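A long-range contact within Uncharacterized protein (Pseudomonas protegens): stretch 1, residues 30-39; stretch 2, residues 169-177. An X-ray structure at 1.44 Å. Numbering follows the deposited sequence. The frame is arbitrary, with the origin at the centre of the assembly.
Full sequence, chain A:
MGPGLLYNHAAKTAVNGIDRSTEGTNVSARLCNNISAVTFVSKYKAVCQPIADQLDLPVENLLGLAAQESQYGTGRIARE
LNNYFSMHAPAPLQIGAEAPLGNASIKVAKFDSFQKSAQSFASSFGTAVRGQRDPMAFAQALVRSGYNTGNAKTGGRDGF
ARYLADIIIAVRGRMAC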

# COMPACT_ATOMS: atom_id res chain seq x y z
N ARG A 30 -6.17 13.70 11.83
CA ARG A 30 -4.97 12.95 11.47
C ARG A 30 -5.09 12.37 10.07
O ARG A 30 -4.17 12.49 9.26
CB ARG A 30 -4.69 11.84 12.48
N LEU A 31 -6.23 11.75 9.77
CA LEU A 31 -6.45 11.15 8.46
C LEU A 31 -6.16 12.13 7.34
O LEU A 31 -5.60 11.74 6.31
CB LEU A 31 -7.88 10.61 8.32
CG LEU A 31 -8.19 9.30 9.04
CD1 LEU A 31 -9.68 9.00 8.97
CD2 LEU A 31 -7.37 8.16 8.44
N CYS A 32 -6.54 13.39 7.53
CA CYS A 32 -6.45 14.38 6.46
C CYS A 32 -5.03 14.89 6.24
O CYS A 32 -4.76 15.60 5.27
CB CYS A 32 -7.38 15.57 6.73
SG CYS A 32 -9.16 15.18 6.88
N ASN A 33 -4.11 14.53 7.13
CA ASN A 33 -2.74 14.99 7.04
C ASN A 33 -1.88 14.16 6.08
O ASN A 33 -0.79 14.59 5.69
CB ASN A 33 -2.10 15.02 8.43
CG ASN A 33 -2.70 16.07 9.31
OD1 ASN A 33 -3.19 17.08 8.83
ND2 ASN A 33 -2.65 15.85 10.62
N ASN A 34 -2.37 12.98 5.71
CA ASN A 34 -1.70 12.16 4.71
C ASN A 34 -2.16 12.64 3.34
O ASN A 34 -3.19 12.20 2.82
CB ASN A 34 -2.06 10.69 4.92
CG ASN A 34 -1.35 9.77 3.96
OD1 ASN A 34 -0.87 10.19 2.90
ND2 ASN A 34 -1.26 8.48 4.33
N ILE A 35 -1.41 13.56 2.77
CA ILE A 35 -1.86 14.24 1.55
C ILE A 35 -1.98 13.27 0.36
O ILE A 35 -2.95 13.34 -0.41
CB ILE A 35 -0.93 15.44 1.21
CG1 ILE A 35 -0.88 16.44 2.38
CG2 ILE A 35 -1.41 16.14 -0.04
CD1 ILE A 35 -2.24 16.88 2.94
N SER A 36 -1.03 12.36 0.23
CA SER A 36 -1.07 11.36 -0.84
C SER A 36 -2.39 10.60 -0.78
O SER A 36 -3.07 10.41 -1.81
CB SER A 36 0.09 10.39 -0.68
OG SER A 36 0.08 9.39 -1.68
N ALA A 37 -2.72 10.11 0.41
CA ALA A 37 -3.95 9.32 0.57
C ALA A 37 -5.21 10.14 0.29
O ALA A 37 -6.14 9.67 -0.38
CB ALA A 37 -3.99 8.69 1.96
N VAL A 38 -5.27 11.36 0.80
CA VAL A 38 -6.43 12.23 0.59
C VAL A 38 -6.58 12.54 -0.90
O VAL A 38 -7.68 12.53 -1.43
CB VAL A 38 -6.31 13.55 1.41
CG1 VAL A 38 -7.38 14.57 0.98
CG2 VAL A 38 -6.44 13.25 2.90
N THR A 39 -5.47 12.80 -1.57
CA THR A 39 -5.49 13.10 -3.00
C THR A 39 -6.14 11.93 -3.78
O THR A 39 -6.98 12.14 -4.65
CB THR A 39 -4.06 13.39 -3.50
OG1 THR A 39 -3.57 14.59 -2.85
CG2 THR A 39 -4.01 13.59 -5.00
N ILE A 169 -12.23 1.73 6.47
CA ILE A 169 -12.69 2.72 7.44
C ILE A 169 -11.89 4.02 7.30
O ILE A 169 -12.45 5.13 7.40
CB ILE A 169 -12.60 2.15 8.87
CG1 ILE A 169 -13.61 1.01 9.02
CG2 ILE A 169 -12.88 3.24 9.91
CD1 ILE A 169 -13.38 0.13 10.23
N ALA A 170 -10.59 3.90 7.04
CA ALA A 170 -9.75 5.07 6.84
C ALA A 170 -10.17 5.84 5.59
O ALA A 170 -10.22 7.08 5.60
CB ALA A 170 -8.28 4.67 6.75
N VAL A 171 -10.46 5.12 4.52
CA VAL A 171 -10.96 5.73 3.29
C VAL A 171 -12.28 6.46 3.55
O VAL A 171 -12.45 7.59 3.09
CB VAL A 171 -11.07 4.69 2.14
CG1 VAL A 171 -11.96 5.18 1.00
CG2 VAL A 171 -9.69 4.37 1.61
N ARG A 172 -13.20 5.83 4.27
CA ARG A 172 -14.45 6.49 4.62
C ARG A 172 -14.19 7.84 5.27
O ARG A 172 -14.84 8.84 4.94
CB ARG A 172 -15.30 5.62 5.56
CG ARG A 172 -16.73 6.13 5.77
CD ARG A 172 -17.42 5.40 6.93
NE ARG A 172 -17.45 3.95 6.72
CZ ARG A 172 -17.27 3.04 7.67
NH1 ARG A 172 -17.05 3.40 8.92
NH2 ARG A 172 -17.32 1.75 7.35
N GLY A 173 -13.23 7.88 6.20
CA GLY A 173 -12.89 9.13 6.86
C GLY A 173 -12.21 10.12 5.93
O GLY A 173 -12.47 11.32 6.01
N ARG A 174 -11.34 9.64 5.06
CA ARG A 174 -10.62 10.51 4.15
C ARG A 174 -11.53 11.13 3.09
O ARG A 174 -11.20 12.17 2.51
CB ARG A 174 -9.43 9.77 3.51
CG ARG A 174 -8.32 9.57 4.52
CD ARG A 174 -7.06 8.94 3.98
NE ARG A 174 -5.99 9.17 4.97
CZ ARG A 174 -5.19 8.26 5.51
NH1 ARG A 174 -5.25 6.98 5.17
NH2 ARG A 174 -4.29 8.64 6.40
N MSE A 175 -12.69 10.54 2.87
CA MSE A 175 -13.67 11.11 1.96
C MSE A 175 -14.21 12.46 2.45
O MSE A 175 -14.71 13.26 1.66
CB MSE A 175 -14.83 10.13 1.73
CG MSE A 175 -14.46 8.95 0.84
SE MSE A 175 -15.85 7.64 0.65
CE MSE A 175 -17.13 8.71 -0.39
N ALA A 176 -14.07 12.72 3.74
CA ALA A 176 -14.51 13.97 4.36
C ALA A 176 -13.45 15.08 4.30
O ALA A 176 -13.71 16.22 4.68
CB ALA A 176 -14.90 13.71 5.82
N CYS A 177 -12.24 14.74 3.84
CA CYS A 177 -11.11 15.67 3.85
C CYS A 177 -11.10 16.55 2.61
O CYS A 177 -10.37 17.55 2.57
CB CYS A 177 -9.80 14.89 3.89
SG CYS A 177 -9.53 13.87 5.35
OXT CYS A 177 -11.79 16.27 1.63
O HOH W 1 -1.84 6.99 6.98

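This is a small contact that fastens the C-terminal end of the chain to a segment more than 130 residues earlier, with one disulfide and one buried arginine doing most of the work among a few apolar neighbours. The covalent tie joins C32 SG to C177 SG at 2.0 Å, with a chi3 of -83°, close to the relaxed value for a disulfide. A type I turn from R174 to C177 carries the chain from the last helix to this cysteine, so bridge and arginine bracket a single turn.

R174 has more of its surface covered by the other stretch than any other residue here. Its CA-to-CB bond points sideways, but the long side chain brings its end nearer to the first stretch. There R174 NE donates to L31 O at 2.9 Å with a nearly straight N-H...O angle of 164°; a weak second bond runs from R174 NH2 to the same L31 O at 3.4 Å. Across this contact its protein acceptor is a backbone carbonyl, L31 O; R174 NH1 is satisfied elsewhere in the structure. L31 CD2 lies over one face, 3.7 Å from R174 CZ, while N34 ND2 and A37 CB lie over the opposite face. The O of water 1 accepts from R174 NH2 at 3.0 Å and from N34 ND2 at 3.1 Å, linking the two side chains.

N34 also caps the helix that follows: its OD1 accepts from A37 N at 3.1 Å. The residue capping this helix also lies against the arginine, with N34 CB 3.4 Å from R174 NH2.

Close packing sets the remaining rules. L31 CD1 rests 3.8 Å from G173 CA, and an ideal CB on that glycine would sit only 2.5 Å from L31 CD1, a clash. L31 CD2 also reaches A170 CB at 4.0 Å. Nearer the disulfide, V38 CG1 packs against C177 CB at 3.8 Å, adding an apolar contact beside the covalent link.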